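Local coordinates for protein beta-galactosidase (Trichoderma reesei, PDB 3OG2) that probably hydrolyses terminal non-reducing beta-D-galactose residues from beta-D-galactosides, as a secreted fungal glycoside hydrolase of family 35, at residues Ile436-Gly441 against Leu464-Ala469; Ser873-Gly878 against Ala885-Lys890. All coordinates share one frame; numbering follows the deposited sequence.

Contact 1 (Ile436-Gly441 against Leu464-Ala469); sequences IPQLGG and LLYSTA
Ile436 lies against one face of the Tyr466 ring, and its side chain can be followed atom by atom. At CB it forks. CG2, anti to the backbone N, meets two groups of 464-469, the methyl CG2 of Thr468 at 3.5 Å and the ring carbon CE1 of Tyr466 at 3.7 Å. CG1, beside the backbone N (chi1 -65°), also stands over the face, 4.0 Å from CE1 and equally far from CZ of Tyr466. The tip, CD1, carries on toward CG of Tyr466, its nearest ring atom: it stands 3.9 Å from the ring centroid and 18° off the ring normal, a CH-pi contact displaced toward the rim. The two side chains run roughly antiparallel to one another. At the phenol end, Gln438 CG lies 3.4 Å from Tyr466 OH. No hydrogen bond joins the two segments; the hydroxyls look to the neighbouring strand 492-497 instead. Tyr466 OH bonds to the carboxylate of Glu494, which also takes the backbone N-H groups of Gln438 and Leu439, so that one carboxylate, on strand 492-497, holds both the turn and the tyrosine hydroxyl. Thr468 OG1 is held by His493 and the backbone N of Glu494. Pro437, entered through a cis peptide, starts a type I beta turn ending at Gly440. The arrangement is a beta-turn loop packed through its preceding strand residue onto the antiparallel sheet of Beta-galactosidase domain 2.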
# COMPACT_ATOMS: atom_id res chain seq x y z
N ILE A 436 39.21 -3.24 -14.72
CA ILE A 436 38.35 -2.42 -15.57
C ILE A 436 38.17 -1.08 -14.87
O ILE A 436 37.92 -1.10 -13.64
CB ILE A 436 37.00 -3.15 -15.70
CG1 ILE A 436 37.15 -4.49 -16.45
CG2 ILE A 436 35.96 -2.26 -16.36
CD1 ILE A 436 36.12 -5.48 -15.93
N PRO A 437 38.22 0.04 -15.56
CA PRO A 437 38.35 0.21 -17.03
C PRO A 437 39.64 -0.23 -17.71
O PRO A 437 40.75 0.11 -17.32
CB PRO A 437 38.22 1.74 -17.22
CG PRO A 437 37.33 2.07 -16.04
CD PRO A 437 37.93 1.33 -14.87
N GLN A 438 39.50 -0.99 -18.79
CA GLN A 438 40.66 -1.41 -19.57
C GLN A 438 41.22 -0.29 -20.39
O GLN A 438 42.36 -0.45 -20.88
CB GLN A 438 40.23 -2.56 -20.50
CG GLN A 438 39.98 -3.88 -19.74
CD GLN A 438 41.32 -4.61 -19.78
OE1 GLN A 438 41.78 -4.97 -20.87
NE2 GLN A 438 41.93 -4.79 -18.60
N LEU A 439 40.47 0.78 -20.65
CA LEU A 439 40.98 1.88 -21.46
C LEU A 439 41.33 3.05 -20.57
O LEU A 439 41.47 4.16 -21.10
CB LEU A 439 39.96 2.26 -22.56
CG LEU A 439 39.78 1.17 -23.63
CD1 LEU A 439 38.65 1.59 -24.53
CD2 LEU A 439 41.09 0.99 -24.35
N GLY A 440 41.56 2.87 -19.29
CA GLY A 440 41.99 3.97 -18.45
C GLY A 440 40.87 4.67 -17.71
O GLY A 440 39.70 4.62 -18.14
N GLY A 441 41.17 5.33 -16.58
CA GLY A 441 40.18 6.08 -15.86
C GLY A 441 39.60 5.28 -14.72
O GLY A 441 39.84 4.08 -14.57
N LEU A 464 28.04 -9.41 -23.63
CA LEU A 464 28.88 -8.41 -22.98
C LEU A 464 29.95 -9.12 -22.19
O LEU A 464 29.62 -9.79 -21.20
CB LEU A 464 28.16 -7.53 -21.95
CG LEU A 464 27.05 -6.68 -22.54
CD1 LEU A 464 26.25 -5.96 -21.45
CD2 LEU A 464 27.65 -5.63 -23.45
N LEU A 465 31.20 -9.01 -22.60
CA LEU A 465 32.29 -9.59 -21.79
C LEU A 465 32.26 -8.95 -20.43
O LEU A 465 32.42 -9.66 -19.42
CB LEU A 465 33.58 -9.34 -22.55
CG LEU A 465 34.80 -9.88 -21.80
CD1 LEU A 465 34.75 -11.40 -21.83
CD2 LEU A 465 36.09 -9.34 -22.42
N TYR A 466 32.01 -7.63 -20.37
CA TYR A 466 31.72 -7.00 -19.07
C TYR A 466 30.96 -5.71 -19.33
O TYR A 466 31.05 -5.16 -20.44
CB TYR A 466 32.97 -6.74 -18.23
CG TYR A 466 33.99 -5.86 -18.95
CD1 TYR A 466 33.93 -4.48 -18.92
CD2 TYR A 466 35.05 -6.45 -19.66
CE1 TYR A 466 34.87 -3.65 -19.57
CE2 TYR A 466 35.98 -5.64 -20.32
CZ TYR A 466 35.88 -4.27 -20.26
OH TYR A 466 36.84 -3.55 -20.96
N SER A 467 30.32 -5.23 -18.30
CA SER A 467 29.86 -3.84 -18.32
C SER A 467 29.87 -3.26 -16.92
O SER A 467 29.39 -3.96 -15.98
CB SER A 467 28.43 -3.77 -18.86
OG SER A 467 27.98 -2.40 -18.84
N THR A 468 30.38 -2.05 -16.77
CA THR A 468 30.27 -1.36 -15.51
C THR A 468 28.96 -0.58 -15.48
O THR A 468 28.32 -0.43 -14.42
CB THR A 468 31.43 -0.39 -15.25
OG1 THR A 468 31.40 0.66 -16.23
CG2 THR A 468 32.79 -1.09 -15.44
N ALA A 469 28.50 -0.11 -16.64
CA ALA A 469 27.20 0.57 -16.65
C ALA A 469 26.08 -0.43 -16.42
O ALA A 469 26.20 -1.60 -16.80
CB ALA A 469 27.04 1.21 -18.04

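Contact 2 (Ser873-Gly878 against Ala885-Lys890); sequences SSPLDG and AFYAAK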
# COMPACT_ATOMS: atom_id res chain seq x y z
N SER A 873 -25.28 27.84 8.75
CA SER A 873 -25.29 26.39 8.71
C SER A 873 -24.03 25.87 8.06
O SER A 873 -24.03 24.78 7.52
CB SER A 873 -26.54 25.89 7.97
OG SER A 873 -26.59 26.56 6.71
N SER A 874 -22.95 26.61 8.05
CA SER A 874 -21.70 26.16 7.46
C SER A 874 -20.68 25.66 8.46
O SER A 874 -20.56 26.25 9.56
CB SER A 874 -21.08 27.41 6.76
OG SER A 874 -19.79 26.98 6.34
N PRO A 875 -19.91 24.65 8.12
CA PRO A 875 -18.86 24.17 9.05
C PRO A 875 -17.79 25.24 9.25
O PRO A 875 -17.07 25.20 10.27
CB PRO A 875 -18.28 22.95 8.34
CG PRO A 875 -18.59 23.20 6.88
CD PRO A 875 -19.95 23.88 6.88
N LEU A 876 -17.67 26.20 8.34
CA LEU A 876 -16.71 27.28 8.51
C LEU A 876 -17.10 28.21 9.66
O LEU A 876 -16.21 28.92 10.19
CB LEU A 876 -16.59 28.12 7.24
CG LEU A 876 -15.81 27.50 6.06
CD1 LEU A 876 -14.40 27.10 6.44
CD2 LEU A 876 -16.51 26.31 5.44
N ASP A 877 -18.36 28.21 10.03
CA ASP A 877 -18.81 29.02 11.17
C ASP A 877 -18.90 28.16 12.43
O ASP A 877 -18.72 28.64 13.54
CB ASP A 877 -20.14 29.72 10.90
CG ASP A 877 -19.95 30.79 9.82
OD1 ASP A 877 -18.99 31.58 9.91
OD2 ASP A 877 -20.77 30.81 8.89
N GLY A 878 -19.21 26.88 12.29
CA GLY A 878 -19.20 25.93 13.39
C GLY A 878 -20.22 26.25 14.48
O GLY A 878 -21.29 26.72 14.24
N ALA A 885 -22.07 18.60 15.48
CA ALA A 885 -22.98 18.97 14.41
C ALA A 885 -22.58 18.26 13.13
O ALA A 885 -21.42 17.93 12.97
CB ALA A 885 -22.88 20.46 14.10
N PHE A 886 -23.52 18.02 12.25
CA PHE A 886 -23.17 17.44 10.97
C PHE A 886 -23.62 18.40 9.86
O PHE A 886 -24.72 18.93 9.93
CB PHE A 886 -23.85 16.06 10.82
CG PHE A 886 -23.60 15.46 9.45
CD1 PHE A 886 -22.33 15.10 9.04
CD2 PHE A 886 -24.66 15.26 8.57
CE1 PHE A 886 -22.11 14.54 7.79
CE2 PHE A 886 -24.44 14.74 7.30
CZ PHE A 886 -23.15 14.35 6.89
N TYR A 887 -22.75 18.56 8.89
CA TYR A 887 -22.94 19.48 7.78
C TYR A 887 -22.94 18.72 6.47
O TYR A 887 -22.07 17.88 6.23
CB TYR A 887 -21.81 20.49 7.76
CG TYR A 887 -21.73 21.35 9.01
CD1 TYR A 887 -20.94 21.00 10.10
CD2 TYR A 887 -22.49 22.52 9.07
CE1 TYR A 887 -20.91 21.81 11.21
CE2 TYR A 887 -22.45 23.33 10.19
CZ TYR A 887 -21.65 22.98 11.27
OH TYR A 887 -21.58 23.75 12.40
N ALA A 888 -23.89 19.03 5.59
CA ALA A 888 -23.96 18.36 4.30
C ALA A 888 -24.12 19.40 3.18
O ALA A 888 -24.79 20.41 3.36
CB ALA A 888 -25.12 17.38 4.20
N ALA A 889 -23.53 19.09 2.02
CA ALA A 889 -23.69 20.02 0.88
C ALA A 889 -23.59 19.24 -0.40
O ALA A 889 -22.86 18.24 -0.46
CB ALA A 889 -22.66 21.14 0.91
N LYS A 890 -24.28 19.68 -1.44
CA LYS A 890 -24.13 19.13 -2.75
C LYS A 890 -22.92 19.79 -3.43
O LYS A 890 -22.74 20.99 -3.41
CB LYS A 890 -25.40 19.44 -3.57
CG LYS A 890 -25.36 18.77 -4.94
CD LYS A 890 -26.62 19.15 -5.73
CE LYS A 890 -27.74 18.16 -5.58
NZ LYS A 890 -29.00 18.69 -6.22
O HOH W 1 -22.77 26.24 12.04
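The carbonyl oxygen of Ser873 lies at the edge of the Tyr887 ring, in the ring plane and only 3.1 Å from CD2 of Tyr887; this oxygen is buried and has no polar partner in the model. On one face of the same ring lies Pro875, with CA 3.6 Å above the plane over its centre. Its CB makes a CH-pi contact, 4.0 Å from the centroid of the Tyr887 ring and 19° off the normal, while Pro875 CD approaches Tyr887 CD2 to 3.6 Å. With CG anti to the carbonyl carbon (chi1 -61°), the tyrosine ring is carried off strand 883-894 to the loop 873-878. At the phenol end, a water in the ring plane lies 2.8 Å from Tyr887 OH and donates to Gly878 O at 2.7 Å, bridging strand and loop where no direct hydrogen bond does. Ser874 ties the loop together at three points: its OG accepts from Leu876 N over 3.0 Å, and its carbonyl O accepts from the N-H groups of both Asp877 and Gly878. Ser873 OG bonds to the carbonyl O of Trp662 and to Gly865 N. An ST turn is thus laid over a tyrosine of strand 883-894, in an antiparallel sheet of the more C-terminal of this enzyme's two "second all-beta domain" regions.

How the contacts relate
Contact 1 closes before contact 2 opens, so the two follow in series along the chain. Their centres are 67 Å apart and their nearest atoms about 54 Å, on opposite sides of the chain's centre. No sheet is shared: strand 462-467 of contact 1 sits inside the eight-stranded antiparallel sheet of Beta-galactosidase domain 2, between strands 450-459 and 492-497, whereas strand 883-894 of contact 2 runs between 663-666 and 953-962 in a five-stranded one. With no touch between them and both away from the residues that bind beta-D-galactose, each is a local loop-to-strand contact in a separate beta-rich part of this multidomain enzyme.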